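Local coordinates for protein P47 (Clostridium botulinum, PDB 6EKT), which is encoded in a botulinum neurotoxin gene locus, resembles tubular lipid-binding (TULIP) proteins, and may help to protect the toxin in the host gut, at residues A[55-58]-A[59-62]; A[158-161]-A[162-166]; A[381-384]-A[385-389]; A[272-275]-A[276-280]. All coordinates share one frame; numbering follows the deposited sequence.

Contact 1 (A[55-58]-A[59-62])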
loop_
_atom_site.group_PDB
_atom_site.type_symbol
_atom_site.label_atom_id
_atom_site.label_comp_id
_atom_site.label_asym_id
_atom_site.label_seq_id
_atom_site.Cartn_x
_atom_site.Cartn_y
_atom_site.Cartn_z
ATOM N N TYR A 55 13.793 -36.884 14.181
ATOM C CA TYR A 55 14.590 -37.385 13.071
ATOM C C TYR A 55 15.469 -38.539 13.563
ATOM O O TYR A 55 16.081 -38.450 14.628
ATOM C CB TYR A 55 15.445 -36.275 12.439
ATOM C CG TYR A 55 16.461 -36.801 11.446
ATOM C CD1 TYR A 55 16.100 -37.063 10.108
ATOM C CD2 TYR A 55 17.769 -37.075 11.844
ATOM C CE1 TYR A 55 17.031 -37.573 9.201
ATOM C CE2 TYR A 55 18.698 -37.585 10.948
ATOM C CZ TYR A 55 18.323 -37.827 9.635
ATOM O OH TYR A 55 19.253 -38.327 8.760
ATOM N N SER A 56 15.528 -39.602 12.758
ATOM C CA SER A 56 16.327 -40.797 13.046
ATOM C C SER A 56 17.089 -41.278 11.827
ATOM O O SER A 56 16.640 -41.104 10.688
ATOM C CB SER A 56 15.425 -41.932 13.513
ATOM O OG SER A 56 15.124 -41.772 14.873
ATOM N N ASN A 57 18.246 -41.884 12.077
ATOM C CA ASN A 57 19.038 -42.516 11.036
ATOM C C ASN A 57 19.755 -43.691 11.688
ATOM O O ASN A 57 20.780 -43.520 12.357
ATOM C CB ASN A 57 20.026 -41.518 10.417
ATOM C CG ASN A 57 20.728 -42.064 9.179
ATOM O OD1 ASN A 57 21.114 -43.237 9.108
ATOM N ND2 ASN A 57 20.914 -41.197 8.197
ATOM N N ILE A 58 19.185 -44.878 11.499
ATOM C CA ILE A 58 19.657 -46.074 12.185
ATOM C C ILE A 58 21.029 -46.544 11.683
ATOM O O ILE A 58 21.864 -46.952 12.492
ATOM C CB ILE A 58 18.607 -47.218 12.215
ATOM C CG1 ILE A 58 18.139 -47.600 10.802
ATOM C CG2 ILE A 58 17.423 -46.843 13.111
ATOM C CD1 ILE A 58 17.789 -49.070 10.684
ATOM N N ASP A 59 21.275 -46.450 10.371
ATOM C CA ASP A 59 22.604 -46.806 9.823
ATOM C C ASP A 59 23.727 -45.934 10.395
ATOM O O ASP A 59 24.810 -46.435 10.688
ATOM C CB ASP A 59 22.644 -46.767 8.283
ATOM C CG ASP A 59 23.966 -47.322 7.707
ATOM O OD1 ASP A 59 24.477 -48.345 8.220
ATOM O OD2 ASP A 59 24.496 -46.738 6.735
ATOM N N LYS A 60 23.462 -44.639 10.556
ATOM C CA LYS A 60 24.506 -43.713 11.015
ATOM C C LYS A 60 24.423 -43.446 12.515
ATOM O O LYS A 60 25.183 -42.621 13.040
ATOM C CB LYS A 60 24.488 -42.418 10.188
ATOM C CG LYS A 60 24.950 -42.597 8.746
ATOM C CD LYS A 60 24.388 -41.496 7.862
ATOM C CE LYS A 60 24.457 -41.846 6.380
ATOM N NZ LYS A 60 23.678 -40.854 5.578
ATOM N N LYS A 61 23.507 -44.165 13.180
ATOM C CA LYS A 61 23.298 -44.154 14.648
ATOM C C LYS A 61 23.121 -42.748 15.224
ATOM O O LYS A 61 23.901 -42.306 16.080
ATOM C CB LYS A 61 24.422 -44.910 15.384
ATOM C CG LYS A 61 24.346 -46.429 15.261
ATOM C CD LYS A 61 25.230 -47.139 16.289
ATOM C CE LYS A 61 26.719 -47.048 15.951
ATOM N NZ LYS A 61 27.560 -47.946 16.796
ATOM N N GLN A 62 22.113 -42.047 14.709
ATOM C CA GLN A 62 21.831 -40.660 15.094
ATOM C C GLN A 62 20.337 -40.464 15.285
ATOM O O GLN A 62 19.528 -40.982 14.504
ATOM C CB GLN A 62 22.349 -39.664 14.044
ATOM C CG GLN A 62 23.866 -39.475 14.046
ATOM C CD GLN A 62 24.369 -38.395 13.085
ATOM O OE1 GLN A 62 23.599 -37.779 12.342
ATOM N NE2 GLN A 62 25.681 -38.157 13.113
#

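Contact 2 (A[158-161]-A[162-166])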
loop_
_atom_site.group_PDB
_atom_site.type_symbol
_atom_site.label_atom_id
_atom_site.label_comp_id
_atom_site.label_asym_id
_atom_site.label_seq_id
_atom_site.Cartn_x
_atom_site.Cartn_y
_atom_site.Cartn_z
ATOM N N PHE A 158 24.692 -31.037 16.675
ATOM C CA PHE A 158 23.390 -30.423 16.853
ATOM C C PHE A 158 22.955 -29.669 15.583
ATOM O O PHE A 158 21.815 -29.825 15.123
ATOM C CB PHE A 158 23.360 -29.496 18.084
ATOM C CG PHE A 158 22.065 -28.727 18.232
ATOM C CD1 PHE A 158 20.881 -29.375 18.611
ATOM C CD2 PHE A 158 22.027 -27.349 17.998
ATOM C CE1 PHE A 158 19.688 -28.669 18.738
ATOM C CE2 PHE A 158 20.835 -26.636 18.140
ATOM C CZ PHE A 158 19.666 -27.292 18.506
ATOM N N ASN A 159 23.866 -28.877 15.024
ATOM C CA ASN A 159 23.580 -28.100 13.809
ATOM C C ASN A 159 23.142 -28.971 12.663
ATOM O O ASN A 159 22.168 -28.644 11.973
ATOM C CB ASN A 159 24.791 -27.269 13.390
ATOM C CG ASN A 159 25.053 -26.132 14.349
ATOM O OD1 ASN A 159 24.192 -25.799 15.188
ATOM N ND2 ASN A 159 26.254 -25.546 14.267
ATOM N N LYS A 160 23.865 -30.070 12.462
ATOM C CA LYS A 160 23.531 -31.026 11.421
ATOM C C LYS A 160 22.156 -31.649 11.662
ATOM O O LYS A 160 21.335 -31.681 10.746
ATOM C CB LYS A 160 24.620 -32.095 11.305
ATOM C CG LYS A 160 24.412 -33.071 10.162
ATOM C CD LYS A 160 23.858 -34.403 10.669
ATOM C CE LYS A 160 23.873 -35.466 9.581
ATOM N NZ LYS A 160 22.843 -36.511 9.869
ATOM N N LEU A 161 21.916 -32.125 12.884
ATOM C CA LEU A 161 20.666 -32.826 13.201
ATOM C C LEU A 161 19.453 -31.894 13.269
ATOM O O LEU A 161 18.336 -32.333 12.990
ATOM C CB LEU A 161 20.795 -33.646 14.491
ATOM C CG LEU A 161 21.700 -34.881 14.386
ATOM C CD1 LEU A 161 22.035 -35.427 15.766
ATOM C CD2 LEU A 161 21.008 -35.954 13.547
ATOM N N LEU A 162 19.672 -30.636 13.648
ATOM C CA LEU A 162 18.595 -29.633 13.617
ATOM C C LEU A 162 18.049 -29.451 12.208
ATOM O O LEU A 162 16.842 -29.423 12.004
ATOM C CB LEU A 162 19.028 -28.274 14.193
ATOM C CG LEU A 162 17.891 -27.216 14.212
ATOM C CD1 LEU A 162 17.828 -26.431 15.514
ATOM C CD2 LEU A 162 17.962 -26.264 13.018
ATOM N N ILE A 163 18.950 -29.315 11.246
ATOM C CA ILE A 163 18.542 -29.123 9.861
ATOM C C ILE A 163 17.826 -30.382 9.359
ATOM O O ILE A 163 16.781 -30.281 8.709
ATOM C CB ILE A 163 19.749 -28.745 8.990
ATOM C CG1 ILE A 163 20.305 -27.404 9.471
ATOM C CG2 ILE A 163 19.364 -28.668 7.519
ATOM C CD1 ILE A 163 21.571 -26.957 8.764
ATOM N N ASN A 164 18.385 -31.554 9.687
ATOM C CA ASN A 164 17.762 -32.827 9.333
ATOM C C ASN A 164 16.324 -32.835 9.804
ATOM O O ASN A 164 15.418 -33.141 9.020
ATOM C CB ASN A 164 18.481 -34.011 9.981
ATOM C CG ASN A 164 19.666 -34.508 9.183
ATOM O OD1 ASN A 164 20.655 -34.925 9.768
ATOM N ND2 ASN A 164 19.567 -34.495 7.858
ATOM N N ALA A 165 16.132 -32.481 11.078
ATOM C CA ALA A 165 14.820 -32.512 11.698
ATOM C C ALA A 165 13.844 -31.488 11.070
ATOM O O ALA A 165 12.684 -31.821 10.786
ATOM C CB ALA A 165 14.937 -32.332 13.208
ATOM N N PHE A 166 14.320 -30.273 10.809
ATOM C CA PHE A 166 13.462 -29.261 10.165
ATOM C C PHE A 166 12.982 -29.704 8.788
ATOM O O PHE A 166 11.772 -29.741 8.542
ATOM C CB PHE A 166 14.139 -27.877 10.118
ATOM C CG PHE A 166 13.924 -27.061 11.364
ATOM C CD1 PHE A 166 14.387 -27.505 12.604
ATOM C CD2 PHE A 166 13.247 -25.839 11.304
ATOM C CE1 PHE A 166 14.179 -26.759 13.762
ATOM C CE2 PHE A 166 13.024 -25.092 12.457
ATOM C CZ PHE A 166 13.498 -25.547 13.684
#

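Contact 3 (A[381-384]-A[385-389])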
loop_
_atom_site.group_PDB
_atom_site.type_symbol
_atom_site.label_atom_id
_atom_site.label_comp_id
_atom_site.label_asym_id
_atom_site.label_seq_id
_atom_site.Cartn_x
_atom_site.Cartn_y
_atom_site.Cartn_z
ATOM N N SER A 381 -19.410 41.514 -16.673
ATOM C CA SER A 381 -18.672 41.570 -15.403
ATOM C C SER A 381 -19.272 40.573 -14.394
ATOM O O SER A 381 -18.556 39.736 -13.800
ATOM C CB SER A 381 -18.734 43.014 -14.864
ATOM O OG SER A 381 -18.149 43.097 -13.591
ATOM N N SER A 382 -20.587 40.630 -14.247
ATOM C CA SER A 382 -21.298 39.730 -13.314
ATOM C C SER A 382 -21.203 38.266 -13.733
ATOM O O SER A 382 -20.907 37.395 -12.901
ATOM C CB SER A 382 -22.764 40.167 -13.150
ATOM O OG SER A 382 -22.802 41.358 -12.354
ATOM N N VAL A 383 -21.424 37.994 -15.020
ATOM C CA VAL A 383 -21.402 36.615 -15.520
ATOM C C VAL A 383 -20.018 36.003 -15.301
ATOM O O VAL A 383 -19.903 34.837 -14.891
ATOM C CB VAL A 383 -21.850 36.517 -17.016
ATOM C CG1 VAL A 383 -21.622 35.107 -17.591
ATOM C CG2 VAL A 383 -23.328 36.858 -17.148
ATOM N N THR A 384 -18.972 36.796 -15.550
ATOM C CA THR A 384 -17.578 36.315 -15.430
ATOM C C THR A 384 -17.244 35.996 -13.972
ATOM O O THR A 384 -16.705 34.927 -13.682
ATOM C CB THR A 384 -16.599 37.333 -16.032
ATOM O OG1 THR A 384 -16.976 37.588 -17.394
ATOM C CG2 THR A 384 -15.151 36.804 -15.986
ATOM N N HIS A 385 -17.618 36.900 -13.067
ATOM C CA HIS A 385 -17.477 36.703 -11.639
ATOM C C HIS A 385 -18.220 35.464 -11.141
ATOM O O HIS A 385 -17.596 34.624 -10.483
ATOM C CB HIS A 385 -17.945 37.942 -10.864
ATOM C CG HIS A 385 -17.774 37.818 -9.383
ATOM N ND1 HIS A 385 -16.538 37.778 -8.775
ATOM C CD2 HIS A 385 -18.686 37.710 -8.388
ATOM C CE1 HIS A 385 -16.698 37.656 -7.466
ATOM N NE2 HIS A 385 -17.993 37.622 -7.206
ATOM N N TRP A 386 -19.515 35.337 -11.460
ATOM C CA TRP A 386 -20.294 34.136 -11.075
ATOM C C TRP A 386 -19.687 32.837 -11.627
ATOM O O TRP A 386 -19.622 31.803 -10.928
ATOM C CB TRP A 386 -21.754 34.263 -11.537
ATOM C CG TRP A 386 -22.719 34.707 -10.476
ATOM C CD1 TRP A 386 -23.726 33.954 -9.927
ATOM C CD2 TRP A 386 -22.807 35.998 -9.862
ATOM N NE1 TRP A 386 -24.414 34.692 -8.997
ATOM C CE2 TRP A 386 -23.870 35.946 -8.934
ATOM C CE3 TRP A 386 -22.076 37.191 -9.987
ATOM C CZ2 TRP A 386 -24.234 37.047 -8.133
ATOM C CZ3 TRP A 386 -22.446 38.295 -9.187
ATOM C CH2 TRP A 386 -23.513 38.206 -8.276
ATOM N N SER A 387 -19.228 32.885 -12.872
ATOM C CA SER A 387 -18.618 31.696 -13.507
ATOM C C SER A 387 -17.347 31.255 -12.765
ATOM O O SER A 387 -17.154 30.062 -12.457
ATOM C CB SER A 387 -18.287 31.977 -14.983
ATOM O OG SER A 387 -19.463 32.209 -15.736
ATOM N N ILE A 388 -16.460 32.218 -12.508
ATOM C CA ILE A 388 -15.208 31.925 -11.802
ATOM C C ILE A 388 -15.503 31.398 -10.388
ATOM O O ILE A 388 -14.959 30.343 -9.991
ATOM C CB ILE A 388 -14.263 33.171 -11.764
ATOM C CG1 ILE A 388 -13.666 33.426 -13.163
ATOM C CG2 ILE A 388 -13.133 32.954 -10.746
ATOM C CD1 ILE A 388 -12.979 34.782 -13.324
ATOM N N LYS A 389 -16.400 32.075 -9.662
ATOM C CA LYS A 389 -16.740 31.653 -8.276
ATOM C C LYS A 389 -17.391 30.269 -8.257
ATOM O O LYS A 389 -17.066 29.432 -7.386
ATOM C CB LYS A 389 -17.625 32.675 -7.574
ATOM C CG LYS A 389 -16.906 34.008 -7.313
ATOM C CD LYS A 389 -15.905 33.919 -6.184
ATOM C CE LYS A 389 -16.580 33.671 -4.833
ATOM N NZ LYS A 389 -15.575 33.517 -3.735
#

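Contact 4 (A[272-275]-A[276-280])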
loop_
_atom_site.group_PDB
_atom_site.type_symbol
_atom_site.label_atom_id
_atom_site.label_comp_id
_atom_site.label_asym_id
_atom_site.label_seq_id
_atom_site.Cartn_x
_atom_site.Cartn_y
_atom_site.Cartn_z
ATOM N N ILE A 272 -2.346 11.202 -17.406
ATOM C CA ILE A 272 -1.119 11.157 -18.194
ATOM C C ILE A 272 -0.020 10.601 -17.279
ATOM O O ILE A 272 0.254 11.166 -16.215
ATOM C CB ILE A 272 -0.734 12.574 -18.704
ATOM C CG1 ILE A 272 -1.918 13.246 -19.424
ATOM C CG2 ILE A 272 0.557 12.555 -19.530
ATOM C CD1 ILE A 272 -2.392 12.602 -20.725
ATOM N N SER A 273 0.592 9.499 -17.701
ATOM C CA SER A 273 1.693 8.910 -16.960
ATOM C C SER A 273 2.916 9.792 -17.103
ATOM O O SER A 273 3.153 10.377 -18.166
ATOM C CB SER A 273 1.991 7.499 -17.460
ATOM O OG SER A 273 0.919 6.632 -17.149
ATOM N N THR A 274 3.653 9.918 -16.008
ATOM C CA THR A 274 4.941 10.616 -15.995
ATOM C C THR A 274 6.086 9.667 -15.579
ATOM O O THR A 274 7.263 10.026 -15.682
ATOM C CB THR A 274 4.912 11.856 -15.075
ATOM O OG1 THR A 274 4.444 11.489 -13.775
ATOM C CG2 THR A 274 4.006 12.969 -15.650
ATOM N N SER A 275 5.711 8.484 -15.079
ATOM C CA SER A 275 6.622 7.333 -14.807
ATOM C C SER A 275 5.724 6.117 -14.551
ATOM O O SER A 275 4.495 6.223 -14.680
ATOM C CB SER A 275 7.551 7.576 -13.602
ATOM O OG SER A 275 6.844 7.536 -12.369
ATOM N N ASP A 276 6.311 4.963 -14.193
ATOM C CA ASP A 276 5.489 3.797 -13.840
ATOM C C ASP A 276 4.579 4.051 -12.642
ATOM O O ASP A 276 3.508 3.437 -12.519
ATOM C CB ASP A 276 6.372 2.588 -13.557
ATOM C CG ASP A 276 7.041 2.067 -14.811
ATOM O OD1 ASP A 276 6.317 1.760 -15.781
ATOM O OD2 ASP A 276 8.285 1.998 -14.825
ATOM N N THR A 277 4.980 4.975 -11.778
ATOM C CA THR A 277 4.258 5.172 -10.535
ATOM C C THR A 277 3.717 6.587 -10.302
ATOM O O THR A 277 3.115 6.831 -9.262
ATOM C CB THR A 277 5.123 4.775 -9.332
ATOM O OG1 THR A 277 6.277 5.612 -9.325
ATOM C CG2 THR A 277 5.521 3.258 -9.404
ATOM N N THR A 278 3.930 7.495 -11.257
ATOM C CA THR A 278 3.464 8.884 -11.131
ATOM C C THR A 278 2.658 9.342 -12.351
ATOM O O THR A 278 2.742 8.756 -13.435
ATOM C CB THR A 278 4.630 9.882 -10.890
ATOM O OG1 THR A 278 5.536 9.829 -11.982
ATOM C CG2 THR A 278 5.359 9.612 -9.566
ATOM N N GLY A 279 1.875 10.410 -12.171
ATOM C CA GLY A 279 1.119 10.984 -13.275
ATOM C C GLY A 279 0.415 12.270 -12.919
ATOM O O GLY A 279 0.592 12.815 -11.824
ATOM N N ARG A 280 -0.403 12.732 -13.851
ATOM C CA ARG A 280 -1.238 13.923 -13.645
ATOM C C ARG A 280 -2.521 13.754 -14.446
ATOM O O ARG A 280 -2.607 12.869 -15.285
ATOM C CB ARG A 280 -0.481 15.206 -14.050
ATOM C CG ARG A 280 0.010 15.197 -15.475
ATOM C CD ARG A 280 1.110 16.229 -15.726
ATOM N NE ARG A 280 1.481 16.144 -17.133
ATOM C CZ ARG A 280 0.810 16.713 -18.131
ATOM N NH1 ARG A 280 -0.260 17.475 -17.893
ATOM N NH2 ARG A 280 1.228 16.531 -19.379
#

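Contact 1 (A[55-58]-A[59-62])
N57 meets K60 because chi1 of N57 is -171°, which sets CG opposite the backbone N and swings the amide back over the turn. K60 has CG beside its own backbone N, and the rest of its chain runs extended past the amide. The two side chains pass each other at a slant. CD of K60 lies 3.5 Å from ND2 of N57. The oxygen of the same amide takes the backbone N-H of K60, with N to OD1 of N57 at 3.1 Å. This donor stands above the carbonyl plane, 47° out of it. ND2 bonds only weakly to the hydroxyl of Y55, so the oxygen is the firmer hold. The frame is a tight beta hairpin joining strands 52-57 and 62-68, and it closes with a G1 beta bulge: K61 and Q62 both face N57. K61 has a positive phi of 52°, in the left-handed region usual there. N57 and Q62 form the antiparallel hydrogen-bonded pair. N of N57 is 2.9 Å from O of Q62, and N of Q62 is 3.1 Å from O of N57. The Q62 side chain extends to helix 152-168, where it touches L161.

Contact 2 (A[158-161]-A[162-166])
K160 reaches N164 one helical turn on, and this is the polar side-chain contact of the pair of segments. NZ of K160 is 2.7 Å from OD1 of N164. The ammonium lies in the carbonyl plane, at a C=O...N angle of 151°. The lysine starts with CG anti to the backbone N and then bends at chi2 (-102°), which turns its end forward along the helix, toward N164. CD and CE also lie close to OD1, so the chain runs in beside the oxygen before the bond is made. The same NZ binds OE1 of Q62 in the neighbouring hairpin. The ammonium thus joins two side-chain amides, one on the helix and one on the sheet.

The backbone bonds are those of an alpha-helix. N of L162 is 2.7 Å from O of F158, and N of A165 is 2.9 Å from O of L161. The bond from I163 N to N159 O is weak.

Apolar contact comes from F158 and L162. CD1 of L162 meets CZ of the ring at 3.6 Å, and CB of L162 lies over one ring face. L161 and A165 point to strands 52-57 and 62-68, while L162 and F166 pack on L109 of strand 108-118. The arrangement is that of an amphipathic helix laid on beta-sheet, in keeping with the protein's TULIP-like fold.

Contact 3 (A[381-384]-A[385-389])
H385 binds back to S381 through its backbone, with N 3.1 Å from O of S381. Its ring points away from the first segment. One ring face is met by CG of K389, 3.6 Å above the plane, and CE3 of W386 comes in at the ring edge.

W386 follows, with N 2.9 Å from O of S382. Its chi1 of -99° brings the six-membered ring back over the preceding turn. CE3 then sits 3.1 Å from the same O of S382, which lies at the ring edge, near its plane. W386 and S382 both touch V294 of strand 292-294.

S387 is buried and uses two donors on one acceptor. OG is 2.8 Å from O of V383, and N is 2.9 Å from that oxygen. They approach from opposite faces of the carbonyl plane, with OG 37° out of it. I388 lies alongside T384, pointing the same way, its CD1 4.0 Å from CG2 of T384. N of I388 is 3.0 Å from O of T384. The hydroxyl of T384 binds S334 OG and L380 O.

V383 and S387 face strand 315-326, T384 and I388 strand 352-368. Helix 374-394 thus sets these four against the sheet, with H385 and W386 more exposed. S387 OG donates within its own helix, which probably helps it to be buried beside V324 and P301.

Contact 4 (A[272-275]-A[276-280])
The guanidinium of R280 has I272 CB over one face, 4.3 Å above its plane and offset toward the rim. CG2 of T274 lies at its edge. R280 and I272 run side by side and point the same way, and NH2 of R280 is 4.0 Å from CG2 of I272. The arginine chain is extended from CG to NE, which brings the flat group alongside CB and CG2 of I272.

The backbones pair behind them. I272 and R280 form an antiparallel hydrogen-bonded pair, with N of I272 2.7 Å from O of R280. S273 and G279 follow as a non-hydrogen-bonded pair. This is the end of the beta hairpin made by strands 269-273 and 279-288, at the margin of the large curled sheet.

The turn beyond it is filled by hydroxyls. T278 OG1 is hydrogen-bonded to OG1 of T274 and to OG of S275, at 2.7 Å each; either partner could be the donor. Chi1 of T274, S275 and T278 is near +60° in each, which puts each oxygen between its own backbone N and carbonyl carbon; in this turn the three then meet. OG of S275 also accepts the backbone N of T277, at 3.2 Å. O of T278 takes N of T274 at 3.0 Å, from a donor 44° out of the carbonyl plane, and more weakly N of S275. Outside the turn, E244 OE1 bonds to G279 N.

In the fold
Contacts 1 and 2 belong to one unit. Their centres lie about 12 Å apart, and side chains link the hairpin to helix 152-168. Contact 1 is at the surface and rests mainly on backbone and amide bonds. Contacts 2, 3 and 4 are partly buried, and contact 2 adds an apolar face. Contact 3 is also helical but sits on the other side of the chain's centre, about 80 Å from contact 2 between centres. It uses a serine hydroxyl on a backbone carbonyl where contact 2 uses a lysine and an asparagine. Contact 4 is another hairpin end, about 17 Å from the chain's centre. Its turn is held by a hydroxyl cluster, unlike the bulge of contact 1.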